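Local coordinates for protein L544 (Acanthamoeba polyphaga mimivirus, PDB 4AMQ) that probably transfers nucleotides in a metal-dependent reaction, as a nucleotidyl transferase packaged in the virion, at residues T80-Y83 against Q84-D88; K177-R180 against G181-V185; F246-F249 against P250-F253; M319-I322 against D323-E327. All coordinates share one frame; numbering follows the deposited sequence.

Contact 1: T80-Y83 against Q84-D88; sequences TNIY and QRIVD
Y83 and V87, one helical turn apart, carry the apolar side of this contact through a CH-pi interaction. CG2 of V87 lies over one face of the Y83 ring, 4.0 Å from its centroid and displaced toward the rim, where CZ is the nearest ring atom at 3.7 Å. With CG anti to the backbone N (chi1 170°), the Y83 ring is carried along the helix toward V87. The neighbouring pair I82 and I86 is looser, CG1 to CG1 4.4 Å.

Backbone bonds set this spacing. V87 N donates to Y83 O at 3.0 Å within the carbonyl plane, and I86 N donates to I82 O at 3.1 Å. The bond from R85 N to N81 O, at the start of helix 82-93, is weak.

Among the polar side chains, Q84 NE2 makes a weak bond to D88 OD1, whereas Y83 OH is taken up by V172 O of helix 169-174 and R85 NE by V44 O. F187 also meets the Y83 ring, with the two planes inclined at about 45°. The chemistry implies a tyrosine held at two points, its ring against the V87 methyl and its hydroxyl by a main-chain carbonyl of another helix, which probably fixes the ring's orientation.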
loop_
_atom_site.group_PDB
_atom_site.type_symbol
_atom_site.label_atom_id
_atom_site.label_comp_id
_atom_site.label_asym_id
_atom_site.label_seq_id
_atom_site.Cartn_x
_atom_site.Cartn_y
_atom_site.Cartn_z
ATOM N N THR A 80 1.287 0.710 -28.762
ATOM C CA THR A 80 0.462 1.472 -29.692
ATOM C C THR A 80 -1.022 1.527 -29.334
ATOM O O THR A 80 -1.768 2.319 -29.910
ATOM C CB THR A 80 0.605 0.937 -31.133
ATOM O OG1 THR A 80 0.107 -0.405 -31.200
ATOM C CG2 THR A 80 2.064 0.953 -31.565
ATOM N N ASN A 81 -1.453 0.693 -28.394
ATOM C CA ASN A 81 -2.875 0.620 -28.065
ATOM C C ASN A 81 -3.190 0.475 -26.575
ATOM O O ASN A 81 -4.356 0.368 -26.197
ATOM C CB ASN A 81 -3.535 -0.524 -28.839
ATOM C CG ASN A 81 -2.911 -1.867 -28.528
ATOM O OD1 ASN A 81 -2.052 -1.975 -27.652
ATOM N ND2 ASN A 81 -3.341 -2.902 -29.243
ATOM N N ILE A 82 -2.162 0.466 -25.733
ATOM C CA ILE A 82 -2.373 0.278 -24.300
ATOM C C ILE A 82 -3.043 1.501 -23.673
ATOM O O ILE A 82 -3.826 1.375 -22.733
ATOM C CB ILE A 82 -1.059 -0.039 -23.552
ATOM C CG1 ILE A 82 -1.347 -0.437 -22.102
ATOM C CG2 ILE A 82 -0.118 1.150 -23.595
ATOM C CD1 ILE A 82 -2.225 -1.662 -21.958
ATOM N N TYR A 83 -2.734 2.679 -24.201
ATOM C CA TYR A 83 -3.308 3.914 -23.685
ATOM C C TYR A 83 -4.821 3.918 -23.842
ATOM O O TYR A 83 -5.551 4.180 -22.886
ATOM C CB TYR A 83 -2.697 5.130 -24.386
ATOM C CG TYR A 83 -3.411 6.426 -24.084
ATOM C CD1 TYR A 83 -3.411 6.960 -22.803
ATOM C CD2 TYR A 83 -4.083 7.118 -25.082
ATOM C CE1 TYR A 83 -4.062 8.145 -22.521
ATOM C CE2 TYR A 83 -4.738 8.307 -24.811
ATOM C CZ TYR A 83 -4.724 8.815 -23.527
ATOM O OH TYR A 83 -5.374 9.997 -23.250
ATOM N N GLN A 84 -5.288 3.612 -25.047
ATOM C CA GLN A 84 -6.715 3.633 -25.340
ATOM C C GLN A 84 -7.489 2.604 -24.513
ATOM O O GLN A 84 -8.652 2.824 -24.172
ATOM C CB GLN A 84 -6.967 3.425 -26.836
ATOM C CG GLN A 84 -8.439 3.441 -27.229
ATOM C CD GLN A 84 -9.128 4.744 -26.872
ATOM O OE1 GLN A 84 -8.537 5.823 -26.973
ATOM N NE2 GLN A 84 -10.384 4.651 -26.447
ATOM N N ARG A 85 -6.842 1.490 -24.187
ATOM C CA ARG A 85 -7.463 0.475 -23.336
ATOM C C ARG A 85 -7.588 0.951 -21.886
ATOM O O ARG A 85 -8.516 0.567 -21.179
ATOM C CB ARG A 85 -6.684 -0.842 -23.400
ATOM C CG ARG A 85 -7.122 -1.893 -22.384
ATOM C CD ARG A 85 -8.603 -2.253 -22.512
ATOM N NE ARG A 85 -8.984 -3.304 -21.572
ATOM C CZ ARG A 85 -10.237 -3.595 -21.236
ATOM N NH1 ARG A 85 -11.241 -2.910 -21.762
ATOM N NH2 ARG A 85 -10.485 -4.570 -20.369
ATOM N N ILE A 86 -6.649 1.784 -21.451
ATOM C CA ILE A 86 -6.704 2.356 -20.112
ATOM C C ILE A 86 -7.804 3.410 -20.058
ATOM O O ILE A 86 -8.515 3.531 -19.061
ATOM C CB ILE A 86 -5.354 2.978 -19.695
ATOM C CG1 ILE A 86 -4.246 1.924 -19.759
ATOM C CG2 ILE A 86 -5.441 3.558 -18.294
ATOM C CD1 ILE A 86 -4.570 0.652 -19.000
ATOM N N VAL A 87 -7.943 4.161 -21.145
ATOM C CA VAL A 87 -9.018 5.132 -21.268
ATOM C C VAL A 87 -10.368 4.429 -21.198
ATOM O O VAL A 87 -11.284 4.895 -20.522
ATOM C CB VAL A 87 -8.905 5.937 -22.577
ATOM C CG1 VAL A 87 -10.202 6.680 -22.868
ATOM C CG2 VAL A 87 -7.735 6.904 -22.496
ATOM N N ASP A 88 -10.483 3.298 -21.888
ATOM C CA ASP A 88 -11.711 2.511 -21.860
ATOM C C ASP A 88 -12.025 2.044 -20.441
ATOM O O ASP A 88 -13.162 2.139 -19.987
ATOM C CB ASP A 88 -11.610 1.315 -22.808
ATOM C CG ASP A 88 -11.531 1.733 -24.267
ATOM O OD1 ASP A 88 -11.420 2.948 -24.533
ATOM O OD2 ASP A 88 -11.566 0.845 -25.148
#

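Contact 2: K177-R180 against G181-V185; sequences KILR and GGIEV
I183 O receives the shortest polar bond here, from L179 N at 2.7 Å, and the N-H points almost straight at it (172°). The same oxygen has a CA-H...O contact with I178 CA at 3.5 Å. Two residues further from the turn along each strand, K177 and V185 form an antiparallel hydrogen-bonded pair: K177 N donates to V185 O at 2.8 Å and V185 N returns a bond to K177 O at 2.9 Å. Between these rungs I178 and E184 make a non-hydrogen-bonded pair.

The chain reverses through R180 and G181, and G182 N closes the loop on L179 O at 3.0 Å, tilted out of the carbonyl plane. Both glycines have positive phi, a region that a residue with a side chain enters only with difficulty, and G182 takes the first position of a G1 beta bulge, in which it and I183 together face L179.

Apolar groups line the face that carries K177 and V185. The L179 and V185 side chains cross obliquely, CD2 of L179 lying 3.8 Å from CB of V185, while CG1 of V185 packs against CB of K177 at 3.5 Å. That methyl sits between the backbone N and the carbonyl carbon of its own residue (chi1 78°), which directs it at the K177 backbone and CB. L165 and W167 of strand 164-167 continue this apolar surface. The K177 chain, extended as far as CE and bent at its last torsion, carries NZ to a salt bridge with E171, and R180 NH1 bonds to I127 O. The arrangement is that of a tight antiparallel beta hairpin, strands 176-178 and 184-186, whose turn ends in a classic G1 bulge.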
loop_
_atom_site.group_PDB
_atom_site.type_symbol
_atom_site.label_atom_id
_atom_site.label_comp_id
_atom_site.label_asym_id
_atom_site.label_seq_id
_atom_site.Cartn_x
_atom_site.Cartn_y
_atom_site.Cartn_z
ATOM N N LYS A 177 0.427 15.541 -18.167
ATOM C CA LYS A 177 0.641 15.756 -16.740
ATOM C C LYS A 177 1.645 16.887 -16.518
ATOM O O LYS A 177 2.647 16.979 -17.225
ATOM C CB LYS A 177 1.147 14.464 -16.088
ATOM C CG LYS A 177 1.420 14.546 -14.590
ATOM C CD LYS A 177 1.958 13.215 -14.067
ATOM C CE LYS A 177 2.263 13.264 -12.576
ATOM N NZ LYS A 177 1.038 13.456 -11.746
ATOM N N ILE A 178 1.367 17.751 -15.548
ATOM C CA ILE A 178 2.301 18.814 -15.191
ATOM C C ILE A 178 3.110 18.404 -13.965
ATOM O O ILE A 178 2.546 18.058 -12.928
ATOM C CB ILE A 178 1.585 20.144 -14.876
ATOM C CG1 ILE A 178 0.506 20.450 -15.918
ATOM C CG2 ILE A 178 2.595 21.282 -14.797
ATOM C CD1 ILE A 178 1.039 21.026 -17.208
ATOM N N LEU A 179 4.431 18.448 -14.087
ATOM C CA LEU A 179 5.316 18.101 -12.981
ATOM C C LEU A 179 5.711 19.340 -12.185
ATOM O O LEU A 179 5.422 20.467 -12.586
ATOM C CB LEU A 179 6.577 17.402 -13.496
ATOM C CG LEU A 179 6.482 15.956 -13.997
ATOM C CD1 LEU A 179 5.050 15.436 -13.976
ATOM C CD2 LEU A 179 7.086 15.832 -15.389
ATOM N N ARG A 180 6.370 19.120 -11.051
ATOM C CA ARG A 180 6.890 20.212 -10.239
ATOM C C ARG A 180 7.688 21.179 -11.108
ATOM O O ARG A 180 8.368 20.764 -12.051
ATOM C CB ARG A 180 7.785 19.671 -9.120
ATOM C CG ARG A 180 7.056 18.880 -8.038
ATOM C CD ARG A 180 6.339 19.796 -7.052
ATOM N NE ARG A 180 5.671 19.047 -5.990
ATOM C CZ ARG A 180 6.240 18.738 -4.830
ATOM N NH1 ARG A 180 7.489 19.104 -4.587
ATOM N NH2 ARG A 180 5.568 18.056 -3.912
ATOM N N GLY A 181 7.599 22.468 -10.791
ATOM C CA GLY A 181 8.338 23.482 -11.521
ATOM C C GLY A 181 7.665 23.892 -12.816
ATOM O O GLY A 181 8.115 24.815 -13.493
ATOM N N GLY A 182 6.586 23.199 -13.165
ATOM C CA GLY A 182 5.831 23.519 -14.364
ATOM C C GLY A 182 6.234 22.717 -15.589
ATOM O O GLY A 182 5.820 23.033 -16.706
ATOM N N ILE A 183 7.038 21.677 -15.384
ATOM C CA ILE A 183 7.480 20.824 -16.485
ATOM C C ILE A 183 6.323 19.998 -17.045
ATOM O O ILE A 183 5.593 19.351 -16.299
ATOM C CB ILE A 183 8.619 19.878 -16.050
ATOM C CG1 ILE A 183 9.747 20.671 -15.384
ATOM C CG2 ILE A 183 9.141 19.083 -17.241
ATOM C CD1 ILE A 183 10.280 21.811 -16.229
ATOM N N GLU A 184 6.166 20.025 -18.364
ATOM C CA GLU A 184 5.076 19.317 -19.029
ATOM C C GLU A 184 5.502 17.916 -19.467
ATOM O O GLU A 184 6.642 17.707 -19.880
ATOM C CB GLU A 184 4.588 20.119 -20.239
ATOM C CG GLU A 184 5.701 20.548 -21.201
ATOM C CD GLU A 184 6.402 21.830 -20.771
ATOM O OE1 GLU A 184 5.887 22.923 -21.090
ATOM O OE2 GLU A 184 7.468 21.751 -20.120
ATOM N N VAL A 185 4.585 16.958 -19.378
ATOM C CA VAL A 185 4.875 15.590 -19.798
ATOM C C VAL A 185 3.627 14.930 -20.371
ATOM O O VAL A 185 2.512 15.208 -19.930
ATOM C CB VAL A 185 5.417 14.745 -18.634
ATOM C CG1 VAL A 185 4.277 14.303 -17.727
ATOM C CG2 VAL A 185 6.177 13.541 -19.163
#

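Contact 3: F246-F249 against P250-F253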
loop_
_atom_site.group_PDB
_atom_site.type_symbol
_atom_site.label_atom_id
_atom_site.label_comp_id
_atom_site.label_asym_id
_atom_site.label_seq_id
_atom_site.Cartn_x
_atom_site.Cartn_y
_atom_site.Cartn_z
ATOM N N PHE A 246 6.984 -6.653 12.738
ATOM C CA PHE A 246 7.443 -6.597 11.359
ATOM C C PHE A 246 8.807 -7.263 11.174
ATOM O O PHE A 246 9.182 -7.633 10.061
ATOM C CB PHE A 246 7.442 -5.152 10.855
ATOM C CG PHE A 246 6.064 -4.556 10.756
ATOM C CD1 PHE A 246 5.266 -4.806 9.650
ATOM C CD2 PHE A 246 5.558 -3.766 11.776
ATOM C CE1 PHE A 246 3.992 -4.271 9.559
ATOM C CE2 PHE A 246 4.286 -3.229 11.690
ATOM C CZ PHE A 246 3.503 -3.480 10.579
ATOM N N MET A 247 9.535 -7.432 12.273
ATOM C CA MET A 247 10.817 -8.123 12.239
ATOM C C MET A 247 10.626 -9.636 12.149
ATOM O O MET A 247 11.581 -10.375 11.923
ATOM C CB MET A 247 11.658 -7.754 13.462
ATOM C CG MET A 247 12.043 -6.281 13.510
ATOM S SD MET A 247 12.481 -5.698 15.161
ATOM C CE MET A 247 14.021 -6.572 15.438
ATOM N N LEU A 248 9.388 -10.092 12.328
ATOM C CA LEU A 248 9.061 -11.500 12.133
ATOM C C LEU A 248 9.054 -11.854 10.648
ATOM O O LEU A 248 9.269 -13.007 10.280
ATOM C CB LEU A 248 7.695 -11.835 12.740
ATOM C CG LEU A 248 7.538 -11.794 14.261
ATOM C CD1 LEU A 248 6.087 -12.041 14.638
ATOM C CD2 LEU A 248 8.446 -12.808 14.939
ATOM N N PHE A 249 8.793 -10.857 9.804
ATOM C CA PHE A 249 8.720 -11.059 8.359
ATOM C C PHE A 249 10.060 -11.501 7.755
ATOM O O PHE A 249 10.093 -12.401 6.916
ATOM C CB PHE A 249 8.198 -9.800 7.654
ATOM C CG PHE A 249 6.730 -9.540 7.874
ATOM C CD1 PHE A 249 6.240 -9.259 9.139
ATOM C CD2 PHE A 249 5.838 -9.583 6.812
ATOM C CE1 PHE A 249 4.886 -9.022 9.339
ATOM C CE2 PHE A 249 4.487 -9.348 7.007
ATOM C CZ PHE A 249 4.012 -9.065 8.272
ATOM N N PRO A 250 11.167 -10.862 8.164
ATOM C CA PRO A 250 12.467 -11.391 7.726
ATOM C C PRO A 250 12.684 -12.817 8.234
ATOM O O PRO A 250 13.228 -13.652 7.510
ATOM C CB PRO A 250 13.472 -10.439 8.380
ATOM C CG PRO A 250 12.717 -9.162 8.553
ATOM C CD PRO A 250 11.302 -9.572 8.863
ATOM N N LEU A 251 12.249 -13.096 9.460
ATOM C CA LEU A 251 12.391 -14.434 10.024
ATOM C C LEU A 251 11.596 -15.460 9.223
ATOM O O LEU A 251 12.068 -16.568 8.983
ATOM C CB LEU A 251 11.956 -14.461 11.491
ATOM C CG LEU A 251 12.730 -13.571 12.465
ATOM C CD1 LEU A 251 12.266 -13.822 13.892
ATOM C CD2 LEU A 251 14.228 -13.804 12.338
ATOM N N ARG A 252 10.388 -15.089 8.810
ATOM C CA ARG A 252 9.553 -15.992 8.027
ATOM C C ARG A 252 10.227 -16.322 6.699
ATOM O O ARG A 252 10.156 -17.453 6.221
ATOM C CB ARG A 252 8.156 -15.405 7.798
ATOM C CG ARG A 252 7.236 -16.314 6.985
ATOM C CD ARG A 252 5.803 -15.802 6.957
ATOM N NE ARG A 252 5.702 -14.466 6.376
ATOM C CZ ARG A 252 4.563 -13.795 6.235
ATOM N NH1 ARG A 252 3.415 -14.330 6.633
ATOM N NH2 ARG A 252 4.573 -12.584 5.695
ATOM N N PHE A 253 10.886 -15.333 6.106
ATOM C CA PHE A 253 11.632 -15.567 4.881
ATOM C C PHE A 253 12.803 -16.510 5.149
ATOM O O PHE A 253 13.050 -17.439 4.381
ATOM C CB PHE A 253 12.135 -14.254 4.280
ATOM C CG PHE A 253 12.900 -14.431 2.997
ATOM C CD1 PHE A 253 12.237 -14.492 1.782
ATOM C CD2 PHE A 253 14.284 -14.548 3.007
ATOM C CE1 PHE A 253 12.938 -14.661 0.596
ATOM C CE2 PHE A 253 14.990 -14.716 1.830
ATOM C CZ PHE A 253 14.315 -14.771 0.620
HETATM O O HOH W 1 8.031 -12.844 5.165
#
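The F249 ring lies alongside the guanidinium of R252, NH2 coming to 3.4 Å from CD2 with the two planes 75° apart. Both side chains point the same way from the helix, and the steep angle between the planes rules out a flat stack. R252 reaches the ring through an extended chain that bends at chi3 (60°). A water bridges the same two residues: it donates to F249 O at 2.7 Å and accepts from R252 NE at 3.1 Å, lying in the guanidinium plane at its edge.

On the backbone, R252 N bonds to L248 O at 2.8 Å and F253 N to F249 O at 3.1 Å. P250 has no N-H to give; its CD instead packs 3.1 Å from F246 O and 3.3 Å from F249 CB, in the first turn of the helix. L248 and L251 touch through their methyls.

R252 NH1 makes salt bridges to E266 and E270 of helix 259-272, two carboxylates that would probably offset the nearby positive charge of R59. Helix 248-254 and the two residues before it sit among the helices of the helical domain: L248, F249 and R252 rest on helix 259-272, F246 and F249 touch helix 274-292, and M247 and L251 pack on helix 334-368.

Contact 4: M319-I322 against D323-E327; sequences MNII and DKIQE
I321 meets the residues one turn ahead of it through two branches. Its CD1 touches CE of K324 at 4.0 Å, while CG2 lies more loosely against CD1 of I325 at 4.4 Å. The aliphatic part of K324 also covers the backbone, with CG 3.3 Å from N320 O; a bend at chi3 (-65°) then turns the chain so that CE meets I321. CG1 of I325 lies 3.5 Å from I321 O.

These i to i+3 and i to i+4 approaches follow the turn of an alpha helix, held by its i to i+4 backbone bonds, here early in helix 319-331 of the helical domain. K324 N bonds to N320 O at 3.0 Å, Q326 N to I322 O at 3.0 Å, and D323 N to M319 O at 3.2 Å. I322 O also receives a weak bond from I325 N.

Beyond the two segments, the isoleucines face inward. I322 and I325 rest on I308 of helix 297-311, and I321 on L348 of helix 334-368. K324 NZ bonds to Q347 OE1 of that second helix, and Q326 NE2 to N330 OD1 further along its own helix.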
loop_
_atom_site.group_PDB
_atom_site.type_symbol
_atom_site.label_atom_id
_atom_site.label_comp_id
_atom_site.label_asym_id
_atom_site.label_seq_id
_atom_site.Cartn_x
_atom_site.Cartn_y
_atom_site.Cartn_z
ATOM N N MET A 319 -8.298 2.837 24.292
ATOM C CA MET A 319 -9.675 3.029 23.842
ATOM C C MET A 319 -10.171 4.470 23.964
ATOM O O MET A 319 -11.268 4.789 23.511
ATOM C CB MET A 319 -10.622 2.068 24.568
ATOM C CG MET A 319 -10.433 0.612 24.172
ATOM S SD MET A 319 -10.711 0.348 22.408
ATOM C CE MET A 319 -12.475 0.645 22.299
ATOM N N ASN A 320 -9.365 5.338 24.568
ATOM C CA ASN A 320 -9.680 6.765 24.599
ATOM C C ASN A 320 -9.649 7.365 23.201
ATOM O O ASN A 320 -10.401 8.291 22.897
ATOM C CB ASN A 320 -8.715 7.528 25.507
ATOM C CG ASN A 320 -8.882 7.173 26.969
ATOM O OD1 ASN A 320 -9.922 6.654 27.379
ATOM N ND2 ASN A 320 -7.859 7.454 27.766
ATOM N N ILE A 321 -8.765 6.840 22.357
ATOM C CA ILE A 321 -8.692 7.256 20.961
ATOM C C ILE A 321 -10.030 6.994 20.278
ATOM O O ILE A 321 -10.518 7.815 19.501
ATOM C CB ILE A 321 -7.585 6.500 20.193
ATOM C CG1 ILE A 321 -6.221 6.702 20.861
ATOM C CG2 ILE A 321 -7.548 6.939 18.733
ATOM C CD1 ILE A 321 -5.793 8.156 20.973
ATOM N N ILE A 322 -10.617 5.840 20.582
ATOM C CA ILE A 322 -11.909 5.450 20.029
ATOM C C ILE A 322 -13.023 6.401 20.474
ATOM O O ILE A 322 -13.854 6.822 19.660
ATOM C CB ILE A 322 -12.274 4.002 20.424
ATOM C CG1 ILE A 322 -11.170 3.034 19.979
ATOM C CG2 ILE A 322 -13.637 3.613 19.855
ATOM C CD1 ILE A 322 -10.850 3.100 18.497
ATOM N N ASP A 323 -13.040 6.739 21.762
ATOM C CA ASP A 323 -14.025 7.682 22.287
ATOM C C ASP A 323 -13.899 9.049 21.612
ATOM O O ASP A 323 -14.900 9.693 21.302
ATOM C CB ASP A 323 -13.886 7.831 23.806
ATOM C CG ASP A 323 -14.186 6.541 24.550
ATOM O OD1 ASP A 323 -14.823 5.645 23.953
ATOM O OD2 ASP A 323 -13.791 6.423 25.731
ATOM N N LYS A 324 -12.663 9.493 21.387
ATOM C CA LYS A 324 -12.413 10.746 20.678
ATOM C C LYS A 324 -12.955 10.707 19.247
ATOM O O LYS A 324 -13.414 11.720 18.719
ATOM C CB LYS A 324 -10.917 11.068 20.658
ATOM C CG LYS A 324 -10.351 11.497 22.000
ATOM C CD LYS A 324 -9.066 12.315 21.838
ATOM C CE LYS A 324 -7.929 11.512 21.232
ATOM N NZ LYS A 324 -6.717 12.354 20.983
ATOM N N ILE A 325 -12.904 9.535 18.622
ATOM C CA ILE A 325 -13.411 9.379 17.263
ATOM C C ILE A 325 -14.936 9.463 17.244
ATOM O O ILE A 325 -15.517 10.033 16.321
ATOM C CB ILE A 325 -12.909 8.062 16.621
ATOM C CG1 ILE A 325 -11.476 8.238 16.115
ATOM C CG2 ILE A 325 -13.797 7.635 15.475
ATOM C CD1 ILE A 325 -10.767 6.933 15.804
ATOM N N GLN A 326 -15.577 8.910 18.270
ATOM C CA GLN A 326 -17.028 8.976 18.378
ATOM C C GLN A 326 -17.500 10.414 18.588
ATOM O O GLN A 326 -18.482 10.836 17.988
ATOM C CB GLN A 326 -17.525 8.072 19.506
ATOM C CG GLN A 326 -19.038 7.962 19.590
ATOM C CD GLN A 326 -19.661 7.390 18.327
ATOM O OE1 GLN A 326 -19.311 6.292 17.889
ATOM N NE2 GLN A 326 -20.583 8.138 17.730
ATOM N N GLU A 327 -16.796 11.169 19.428
ATOM C CA GLU A 327 -17.158 12.564 19.672
ATOM C C GLU A 327 -16.991 13.438 18.432
ATOM O O GLU A 327 -17.687 14.440 18.282
ATOM C CB GLU A 327 -16.362 13.141 20.844
ATOM C CG GLU A 327 -16.585 12.405 22.161
ATOM C CD GLU A 327 -18.028 12.451 22.619
ATOM O OE1 GLU A 327 -18.705 13.473 22.371
ATOM O OE2 GLU A 327 -18.487 11.459 23.219
#

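Overall arrangement
The four contacts follow one another along the chain, each confined to one short stretch. Contacts 1 and 2 belong to the nucleotidyltransferase domain, with centres about 22 Å apart; helix 169-174 touches contact 1 and, through E171, contact 2. Contacts 3 and 4 lie in the helical domain, centres about 32 Å apart, and share helix 334-368 as a packing partner. Contacts 1 and 3 are on opposite sides of the chain's centre, about 40 Å between centres, and contacts 1 and 4 about 46 Å. D66 and D68 bind both manganese ions and D213 one of them; the side chain of F249 in contact 3 is about 10 Å from a manganese ion, which places helix 248-254 near the probable active site.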